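Local coordinates for CELL division control protein 6 (Pyrobaculum aerophilum, PDB 1FNN) that binds and probably hydrolyses ATP as an AAA+ protein of the Cdc6/Cdc18 family, and is thought to help regulate the initiation of DNA replication, at residues A[91-103]-A[115-129]. Residues are numbered along the deposited sequence; the frame is centred on the assembly and turned at random.
Sequences IGEIARSLNIPFP and LLVEHLRERDLYMFL
L98, I94 and I100 close around L116, whose CD1 methyl is the hub of the apolar centre: L98 CD2 lies 3.9 Å from L116 CD1, and the CG2 of I94 and the CD1 of I100 reach the same methyl. L116 meets these three chains at roughly right angles, while its other methyl, CD2, takes I91 CD1. Deeper in, strand 127-132 supplies M127 and L129. With its chain turned at the last torsion (chi3 57°), M127 lays SD against both L98 CD2 and I94 CG2; L129 CD1 meets I94 CD1 at 4.0 Å. F145 of helix 139-148 packs on I94 and L129, and L148 on L116, so helices 87-97 and 109-122 share one core with the parallel sheet of the AAA domain.

Further out, I100 lies over one face of the H119 imidazole, a CH-pi contact with CG2 3.6 Å from the ring centroid, and P101 CD comes to H119 CE1. L115 CD2 touches F102 CD2 nearby.

At the polar edge, both terminal nitrogens of R123 converge on L98 O, NH1 at 2.8 Å and NH2 at 3.1 Å, the oxygen lying in the guanidinium plane. R123 NH2 also donates to H119 ND1 (2.9 Å), tilted 23° from the ring plane. These three bonds hold the guanidinium plane, and L125 CD1 packs over its centre. A water lies 2.8 Å from H119 NE2.

Donation to ND1 suggests an unprotonated nitrogen and a probably neutral imidazole. R123, between helix 109-122 and D124, joins the C-terminal turns of two Schellman-capped helices, its positive group probably favouring the dipole of helix 87-97.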
loop_
_atom_site.group_PDB
_atom_site.type_symbol
_atom_site.label_atom_id
_atom_site.label_comp_id
_atom_site.label_asym_id
_atom_site.label_seq_id
_atom_site.Cartn_x
_atom_site.Cartn_y
_atom_site.Cartn_z
ATOM N N ILE A 91 19.955 -2.709 -19.038
ATOM C CA ILE A 91 21.269 -3.354 -19.156
ATOM C C ILE A 91 22.358 -2.488 -18.560
ATOM O O ILE A 91 23.340 -2.989 -17.970
ATOM C CB ILE A 91 21.561 -3.748 -20.623
ATOM C CG1 ILE A 91 22.613 -4.859 -20.672
ATOM C CG2 ILE A 91 22.019 -2.568 -21.446
ATOM C CD1 ILE A 91 22.067 -6.212 -20.259
ATOM N N GLY A 92 22.271 -1.163 -18.725
ATOM C CA GLY A 92 23.187 -0.247 -18.089
ATOM C C GLY A 92 23.167 -0.354 -16.564
ATOM O O GLY A 92 24.223 -0.307 -15.910
ATOM N N GLU A 93 21.973 -0.435 -15.959
ATOM C CA GLU A 93 21.890 -0.551 -14.506
ATOM C C GLU A 93 22.373 -1.920 -14.034
ATOM O O GLU A 93 23.194 -1.995 -13.111
ATOM C CB GLU A 93 20.475 -0.236 -14.008
ATOM C CG GLU A 93 20.295 -0.397 -12.501
ATOM C CD GLU A 93 21.191 0.524 -11.690
ATOM O OE1 GLU A 93 21.811 1.410 -12.331
ATOM O OE2 GLU A 93 21.269 0.360 -10.441
ATOM N N ILE A 94 22.136 -2.986 -14.806
ATOM C CA ILE A 94 22.653 -4.310 -14.468
ATOM C C ILE A 94 24.172 -4.306 -14.518
ATOM O O ILE A 94 24.888 -4.820 -13.663
ATOM C CB ILE A 94 22.142 -5.362 -15.488
ATOM C CG1 ILE A 94 20.660 -5.617 -15.225
ATOM C CG2 ILE A 94 22.893 -6.692 -15.411
ATOM C CD1 ILE A 94 19.940 -6.447 -16.272
ATOM N N ALA A 95 24.693 -3.684 -15.594
ATOM C CA ALA A 95 26.142 -3.579 -15.777
ATOM C C ALA A 95 26.821 -2.801 -14.667
ATOM O O ALA A 95 27.912 -3.100 -14.136
ATOM C CB ALA A 95 26.356 -2.884 -17.135
ATOM N N ARG A 96 26.181 -1.695 -14.276
ATOM C CA ARG A 96 26.697 -0.925 -13.147
ATOM C C ARG A 96 26.646 -1.734 -11.865
ATOM O O ARG A 96 27.605 -1.776 -11.080
ATOM C CB ARG A 96 25.867 0.348 -13.024
ATOM C CG ARG A 96 26.431 1.380 -12.065
ATOM C CD ARG A 96 25.401 2.451 -11.740
ATOM N NE ARG A 96 24.851 2.337 -10.404
ATOM C CZ ARG A 96 24.292 1.331 -9.770
ATOM N NH1 ARG A 96 24.124 0.128 -10.308
ATOM N NH2 ARG A 96 23.855 1.474 -8.524
ATOM N N SER A 97 25.524 -2.452 -11.660
ATOM C CA SER A 97 25.417 -3.210 -10.401
ATOM C C SER A 97 26.408 -4.355 -10.380
ATOM O O SER A 97 26.939 -4.693 -9.328
ATOM C CB SER A 97 23.960 -3.683 -10.209
ATOM O OG SER A 97 23.998 -4.700 -9.187
ATOM N N LEU A 98 26.795 -4.938 -11.502
ATOM C CA LEU A 98 27.762 -6.019 -11.638
ATOM C C LEU A 98 29.188 -5.574 -11.988
ATOM O O LEU A 98 30.086 -6.397 -12.201
ATOM C CB LEU A 98 27.257 -6.948 -12.758
ATOM C CG LEU A 98 26.628 -8.306 -12.448
ATOM C CD1 LEU A 98 26.104 -8.474 -11.038
ATOM C CD2 LEU A 98 25.576 -8.727 -13.470
ATOM N N ASN A 99 29.461 -4.268 -11.993
ATOM C CA ASN A 99 30.737 -3.742 -12.408
ATOM C C ASN A 99 31.212 -4.335 -13.737
ATOM O O ASN A 99 32.362 -4.764 -13.769
ATOM C CB ASN A 99 31.828 -4.125 -11.369
ATOM C CG ASN A 99 31.504 -3.228 -10.169
ATOM O OD1 ASN A 99 31.618 -2.027 -10.419
ATOM N ND2 ASN A 99 31.155 -3.861 -9.065
ATOM N N ILE A 100 30.423 -4.196 -14.787
ATOM C CA ILE A 100 30.843 -4.693 -16.109
ATOM C C ILE A 100 31.189 -3.422 -16.895
ATOM O O ILE A 100 30.306 -2.614 -17.140
ATOM C CB ILE A 100 29.681 -5.361 -16.858
ATOM C CG1 ILE A 100 29.253 -6.672 -16.167
ATOM C CG2 ILE A 100 30.007 -5.602 -18.337
ATOM C CD1 ILE A 100 27.936 -7.178 -16.779
ATOM N N PRO A 101 32.443 -3.268 -17.283
ATOM C CA PRO A 101 32.831 -2.068 -18.024
ATOM C C PRO A 101 32.256 -2.127 -19.434
ATOM O O PRO A 101 32.391 -3.180 -20.066
ATOM C CB PRO A 101 34.362 -2.131 -18.050
ATOM C CG PRO A 101 34.753 -3.247 -17.155
ATOM C CD PRO A 101 33.557 -4.197 -17.058
ATOM N N PHE A 102 31.775 -1.022 -19.975
ATOM C CA PHE A 102 31.397 -0.998 -21.388
ATOM C C PHE A 102 32.539 -0.568 -22.315
ATOM O O PHE A 102 33.369 0.293 -22.000
ATOM C CB PHE A 102 30.211 -0.077 -21.667
ATOM C CG PHE A 102 28.882 -0.550 -21.157
ATOM C CD1 PHE A 102 27.837 0.360 -21.055
ATOM C CD2 PHE A 102 28.647 -1.860 -20.783
ATOM C CE1 PHE A 102 26.592 -0.029 -20.593
ATOM C CE2 PHE A 102 27.410 -2.264 -20.320
ATOM C CZ PHE A 102 26.384 -1.341 -20.226
ATOM N N PRO A 103 32.467 -1.089 -23.540
ATOM C CA PRO A 103 33.413 -0.757 -24.592
ATOM C C PRO A 103 33.190 0.645 -25.121
ATOM O O PRO A 103 32.185 1.318 -24.863
ATOM C CB PRO A 103 33.196 -1.784 -25.699
ATOM C CG PRO A 103 32.063 -2.645 -25.279
ATOM C CD PRO A 103 31.487 -2.089 -24.011
ATOM N N LEU A 115 27.702 -9.525 -23.898
ATOM C CA LEU A 115 28.660 -9.034 -22.871
ATOM C C LEU A 115 28.262 -9.450 -21.455
ATOM O O LEU A 115 29.043 -9.975 -20.659
ATOM C CB LEU A 115 28.773 -7.515 -22.961
ATOM C CG LEU A 115 29.795 -6.834 -22.013
ATOM C CD1 LEU A 115 31.206 -7.341 -22.250
ATOM C CD2 LEU A 115 29.735 -5.325 -22.184
ATOM N N LEU A 116 26.973 -9.325 -21.156
ATOM C CA LEU A 116 26.434 -9.725 -19.845
ATOM C C LEU A 116 26.581 -11.206 -19.659
ATOM O O LEU A 116 27.062 -11.700 -18.627
ATOM C CB LEU A 116 24.965 -9.237 -19.707
ATOM C CG LEU A 116 24.226 -9.883 -18.509
ATOM C CD1 LEU A 116 24.920 -9.465 -17.215
ATOM C CD2 LEU A 116 22.752 -9.523 -18.541
ATOM N N VAL A 117 26.305 -12.003 -20.708
ATOM C CA VAL A 117 26.562 -13.453 -20.565
ATOM C C VAL A 117 28.025 -13.745 -20.336
ATOM O O VAL A 117 28.424 -14.607 -19.544
ATOM C CB VAL A 117 26.032 -14.183 -21.828
ATOM C CG1 VAL A 117 26.518 -15.611 -21.892
ATOM C CG2 VAL A 117 24.504 -14.116 -21.833
ATOM N N GLU A 118 28.919 -13.120 -21.123
ATOM C CA GLU A 118 30.366 -13.379 -20.945
ATOM C C GLU A 118 30.845 -13.095 -19.532
ATOM O O GLU A 118 31.544 -13.881 -18.837
ATOM C CB GLU A 118 31.111 -12.460 -21.947
ATOM C CG GLU A 118 32.634 -12.580 -21.775
ATOM C CD GLU A 118 33.329 -11.395 -22.425
ATOM O OE1 GLU A 118 33.122 -11.159 -23.632
ATOM O OE2 GLU A 118 34.091 -10.682 -21.743
ATOM N N HIS A 119 30.435 -11.929 -19.015
ATOM C CA HIS A 119 30.847 -11.585 -17.640
ATOM C C HIS A 119 30.295 -12.566 -16.621
ATOM O O HIS A 119 31.046 -13.047 -15.757
ATOM C CB HIS A 119 30.455 -10.141 -17.311
ATOM C CG HIS A 119 31.500 -9.134 -17.683
ATOM N ND1 HIS A 119 32.375 -8.604 -16.750
ATOM C CD2 HIS A 119 31.807 -8.565 -18.882
ATOM C CE1 HIS A 119 33.177 -7.748 -17.368
ATOM N NE2 HIS A 119 32.855 -7.707 -18.653
ATOM N N LEU A 120 29.013 -12.971 -16.740
ATOM C CA LEU A 120 28.441 -13.928 -15.771
ATOM C C LEU A 120 29.183 -15.256 -15.780
ATOM O O LEU A 120 29.528 -15.879 -14.783
ATOM C CB LEU A 120 26.951 -14.151 -16.105
ATOM C CG LEU A 120 25.971 -13.000 -15.813
ATOM C CD1 LEU A 120 24.572 -13.341 -16.337
ATOM C CD2 LEU A 120 25.927 -12.658 -14.323
ATOM N N ARG A 121 29.499 -15.713 -16.997
ATOM C CA ARG A 121 30.239 -16.947 -17.223
ATOM C C ARG A 121 31.704 -16.862 -16.831
ATOM O O ARG A 121 32.146 -17.638 -15.971
ATOM C CB ARG A 121 30.168 -17.325 -18.711
ATOM C CG ARG A 121 30.959 -18.585 -19.043
ATOM C CD ARG A 121 30.771 -18.977 -20.512
ATOM N NE ARG A 121 31.081 -20.392 -20.634
ATOM C CZ ARG A 121 30.519 -21.290 -21.425
ATOM N NH1 ARG A 121 29.539 -20.983 -22.262
ATOM N NH2 ARG A 121 30.974 -22.539 -21.362
ATOM N N GLU A 122 32.430 -15.874 -17.349
ATOM C CA GLU A 122 33.879 -15.830 -17.092
ATOM C C GLU A 122 34.263 -15.426 -15.696
ATOM O O GLU A 122 35.380 -15.675 -15.223
ATOM C CB GLU A 122 34.512 -14.864 -18.116
ATOM C CG GLU A 122 34.229 -15.295 -19.556
ATOM C CD GLU A 122 34.517 -16.754 -19.853
ATOM O OE1 GLU A 122 35.226 -17.402 -19.049
ATOM O OE2 GLU A 122 34.041 -17.275 -20.888
ATOM N N ARG A 123 33.359 -14.712 -15.004
ATOM C CA ARG A 123 33.645 -14.326 -13.620
ATOM C C ARG A 123 32.918 -15.295 -12.695
ATOM O O ARG A 123 32.971 -15.091 -11.489
ATOM C CB ARG A 123 33.275 -12.859 -13.400
ATOM C CG ARG A 123 34.263 -11.852 -13.993
ATOM C CD ARG A 123 33.705 -10.454 -14.156
ATOM N NE ARG A 123 33.173 -9.866 -12.931
ATOM C CZ ARG A 123 32.289 -8.895 -12.844
ATOM N NH1 ARG A 123 31.912 -8.477 -11.628
ATOM N NH2 ARG A 123 31.751 -8.316 -13.909
ATOM N N ASP A 124 32.235 -16.280 -13.246
ATOM C CA ASP A 124 31.503 -17.291 -12.479
ATOM C C ASP A 124 30.569 -16.605 -11.459
ATOM O O ASP A 124 30.665 -16.864 -10.273
ATOM C CB ASP A 124 32.495 -18.207 -11.762
ATOM C CG ASP A 124 31.810 -19.392 -11.097
ATOM O OD1 ASP A 124 30.818 -19.890 -11.643
ATOM O OD2 ASP A 124 32.230 -19.859 -10.018
ATOM N N LEU A 125 29.640 -15.806 -11.975
ATOM C CA LEU A 125 28.783 -14.995 -11.124
ATOM C C LEU A 125 27.375 -15.609 -11.151
ATOM O O LEU A 125 27.074 -16.401 -12.037
ATOM C CB LEU A 125 28.611 -13.568 -11.648
ATOM C CG LEU A 125 29.879 -12.725 -11.834
ATOM C CD1 LEU A 125 29.548 -11.475 -12.637
ATOM C CD2 LEU A 125 30.536 -12.424 -10.502
ATOM N N TYR A 126 26.612 -15.287 -10.131
ATOM C CA TYR A 126 25.216 -15.744 -10.015
ATOM C C TYR A 126 24.436 -14.484 -9.613
ATOM O O TYR A 126 24.827 -13.776 -8.680
ATOM C CB TYR A 126 25.111 -16.857 -8.968
ATOM C CG TYR A 126 25.843 -18.132 -9.349
ATOM C CD1 TYR A 126 27.135 -18.370 -8.884
ATOM C CD2 TYR A 126 25.251 -19.090 -10.172
ATOM C CE1 TYR A 126 27.828 -19.520 -9.219
ATOM C CE2 TYR A 126 25.916 -20.246 -10.523
ATOM C CZ TYR A 126 27.205 -20.449 -10.039
ATOM O OH TYR A 126 27.862 -21.606 -10.390
ATOM N N MET A 127 23.459 -14.152 -10.437
ATOM C CA MET A 127 22.645 -12.966 -10.320
ATOM C C MET A 127 21.201 -13.305 -9.903
ATOM O O MET A 127 20.527 -14.089 -10.568
ATOM C CB MET A 127 22.631 -12.274 -11.700
ATOM C CG MET A 127 21.759 -11.051 -11.732
ATOM S SD MET A 127 21.867 -9.965 -13.121
ATOM C CE MET A 127 21.492 -11.025 -14.518
ATOM N N PHE A 128 20.767 -12.709 -8.806
ATOM C CA PHE A 128 19.336 -12.706 -8.451
ATOM C C PHE A 128 18.794 -11.369 -8.986
ATOM O O PHE A 128 19.014 -10.316 -8.384
ATOM C CB PHE A 128 19.189 -12.821 -6.948
ATOM C CG PHE A 128 17.861 -12.589 -6.302
ATOM C CD1 PHE A 128 17.821 -12.184 -4.981
ATOM C CD2 PHE A 128 16.659 -12.765 -6.967
ATOM C CE1 PHE A 128 16.610 -11.955 -4.332
ATOM C CE2 PHE A 128 15.448 -12.539 -6.329
ATOM C CZ PHE A 128 15.424 -12.132 -5.009
ATOM N N LEU A 129 18.123 -11.432 -10.113
ATOM C CA LEU A 129 17.637 -10.262 -10.813
ATOM C C LEU A 129 16.163 -9.999 -10.529
ATOM O O LEU A 129 15.308 -10.894 -10.551
ATOM C CB LEU A 129 17.890 -10.470 -12.309
ATOM C CG LEU A 129 17.407 -9.384 -13.273
ATOM C CD1 LEU A 129 18.135 -8.048 -13.038
ATOM C CD2 LEU A 129 17.571 -9.850 -14.723
HETATM O O HOH W 1 34.208 -5.992 -20.403
#